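PDB 3HC7: endolysin B from Mycobacterium phage D29, which cleaves the link between mycolic acids and the peptidoglycan-bound arabinogalactan of the mycobacterial cell wall, helping the phage lyse its host. Local coordinates for residues Leu141-Asp146 with Tyr179-Gly184. Residues are numbered along the deposited sequence; the frame is centred on the assembly and turned at random.
Sequences LGILED and YEVAIG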
loop_
_atom_site.group_PDB
_atom_site.type_symbol
_atom_site.label_atom_id
_atom_site.label_comp_id
_atom_site.label_asym_id
_atom_site.label_seq_id
_atom_site.Cartn_x
_atom_site.Cartn_y
_atom_site.Cartn_z
ATOM N N LEU A 141 5.129 13.050 0.414
ATOM C CA LEU A 141 5.422 11.691 0.849
ATOM C C LEU A 141 4.141 10.969 1.251
ATOM O O LEU A 141 3.044 11.520 1.135
ATOM C CB LEU A 141 6.395 11.697 2.029
ATOM C CG LEU A 141 6.334 12.868 3.010
ATOM C CD1 LEU A 141 4.913 13.194 3.407
ATOM C CD2 LEU A 141 7.186 12.565 4.230
ATOM N N GLY A 142 4.289 9.733 1.720
ATOM C CA GLY A 142 3.162 8.996 2.245
ATOM C C GLY A 142 2.712 9.597 3.563
ATOM O O GLY A 142 3.518 10.079 4.361
ATOM N N ILE A 143 1.409 9.571 3.800
ATOM C CA ILE A 143 0.872 10.076 5.051
ATOM C C ILE A 143 1.407 9.338 6.294
ATOM O O ILE A 143 1.660 9.966 7.329
ATOM C CB ILE A 143 -0.659 10.024 5.029
ATOM C CG1 ILE A 143 -1.230 10.742 6.247
ATOM C CG2 ILE A 143 -1.132 8.578 4.921
ATOM C CD1 ILE A 143 -2.739 10.834 6.255
ATOM N N LEU A 144 1.580 8.018 6.200
ATOM C CA LEU A 144 1.939 7.203 7.374
ATOM C C LEU A 144 3.328 7.526 7.923
ATOM O O LEU A 144 4.259 7.722 7.160
ATOM C CB LEU A 144 1.860 5.713 7.045
ATOM C CG LEU A 144 0.477 5.122 6.781
ATOM C CD1 LEU A 144 0.615 3.692 6.302
ATOM C CD2 LEU A 144 -0.397 5.176 8.032
ATOM N N GLU A 145 3.462 7.567 9.246
ATOM C CA GLU A 145 4.739 7.901 9.891
ATOM C C GLU A 145 5.773 6.780 9.746
ATOM O O GLU A 145 6.974 7.022 9.753
ATOM C CB GLU A 145 4.528 8.218 11.375
ATOM C CG GLU A 145 3.635 9.419 11.654
ATOM C CD GLU A 145 2.948 9.336 13.013
ATOM O OE1 GLU A 145 2.270 8.317 13.277
ATOM O OE2 GLU A 145 3.077 10.290 13.815
ATOM N N ASP A 146 5.289 5.548 9.645
ATOM C CA ASP A 146 6.126 4.391 9.361
ATOM C C ASP A 146 6.176 4.212 7.844
ATOM O O ASP A 146 5.413 3.437 7.277
ATOM C CB ASP A 146 5.514 3.152 10.021
ATOM C CG ASP A 146 6.378 1.914 9.874
ATOM O OD1 ASP A 146 7.621 2.036 9.895
ATOM O OD2 ASP A 146 5.806 0.808 9.770
ATOM N N TYR A 179 -4.181 18.915 11.639
ATOM C CA TYR A 179 -5.280 18.198 12.278
ATOM C C TYR A 179 -5.988 17.174 11.376
ATOM O O TYR A 179 -6.119 16.002 11.739
ATOM C CB TYR A 179 -6.300 19.220 12.782
ATOM C CG TYR A 179 -7.492 18.628 13.499
ATOM C CD1 TYR A 179 -7.367 18.086 14.773
ATOM C CD2 TYR A 179 -8.749 18.634 12.910
ATOM C CE1 TYR A 179 -8.460 17.553 15.431
ATOM C CE2 TYR A 179 -9.840 18.111 13.554
ATOM C CZ TYR A 179 -9.698 17.579 14.812
ATOM O OH TYR A 179 -10.804 17.083 15.443
ATOM N N GLU A 180 -6.465 17.632 10.222
ATOM C CA GLU A 180 -7.149 16.771 9.265
ATOM C C GLU A 180 -6.262 15.603 8.855
ATOM O O GLU A 180 -6.719 14.462 8.739
ATOM C CB GLU A 180 -7.568 17.573 8.023
ATOM C CG GLU A 180 -8.725 18.513 8.256
ATOM C CD GLU A 180 -8.292 19.839 8.858
ATOM O OE1 GLU A 180 -7.079 20.007 9.117
ATOM O OE2 GLU A 180 -9.168 20.707 9.070
ATOM N N VAL A 181 -4.984 15.890 8.647
ATOM C CA VAL A 181 -4.035 14.850 8.287
ATOM C C VAL A 181 -3.866 13.850 9.435
ATOM O O VAL A 181 -3.844 12.640 9.217
ATOM C CB VAL A 181 -2.669 15.451 7.868
ATOM C CG1 VAL A 181 -1.606 14.379 7.798
ATOM C CG2 VAL A 181 -2.795 16.160 6.524
ATOM N N ALA A 182 -3.763 14.354 10.662
ATOM C CA ALA A 182 -3.595 13.478 11.819
ATOM C C ALA A 182 -4.795 12.543 11.980
ATOM O O ALA A 182 -4.649 11.365 12.328
ATOM C CB ALA A 182 -3.388 14.307 13.090
ATOM N N ILE A 183 -5.990 13.069 11.737
ATOM C CA ILE A 183 -7.189 12.266 11.939
ATOM C C ILE A 183 -7.297 11.209 10.844
ATOM O O ILE A 183 -7.688 10.066 11.090
ATOM C CB ILE A 183 -8.439 13.151 12.053
ATOM C CG1 ILE A 183 -8.394 13.897 13.392
ATOM C CG2 ILE A 183 -9.688 12.303 11.948
ATOM C CD1 ILE A 183 -9.679 14.536 13.775
ATOM N N GLY A 184 -6.894 11.582 9.636
ATOM C CA GLY A 184 -6.702 10.601 8.578
ATOM C C GLY A 184 -5.778 9.459 8.973
ATOM O O GLY A 184 -6.089 8.281 8.733
#
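I143 meets V181 and G184 without any ring between them; across the contact, I143 CD1 lies 3.6 Å from the carbonyl oxygen of V181. The aromatic ring of Y179 belongs to the helix side that faces elsewhere: one of its faces carries I183 CG1, 4.1 Å above the plane and displaced toward the rim, and R210 makes a cation-pi contact with it. In this alpha/beta-hydrolase fold of the cutinase family, the contact ties the loop after strand 140-141 to the first turns of helix 179-189; D166, the probable active-site aspartate, lies on the chain between them. The side chain of I143 is about 9 Å from that of D166 and about 10 Å from that of S82.

The loop sends a single side chain across. I143 is fully extended, chi1 -172° and chi2 176°, and this drives CG1 and then CD1 straight out toward the helix. V181 presents only its CG1 branch to it, and the side chains run alongside each other with opposite headings, meeting along their flanks. The buried area is small, about 100 Å² in all, and the touching residues are buried. R185 NH1, one helical turn beyond V181, hydrogen-bonds to I143 O; Y168 packs against the I143 side chain as well. I143 CD1 also approaches the backbone of G184, 4.3 Å from G184 C. V181 CG1 stands 4.0 Å from I143 CG1.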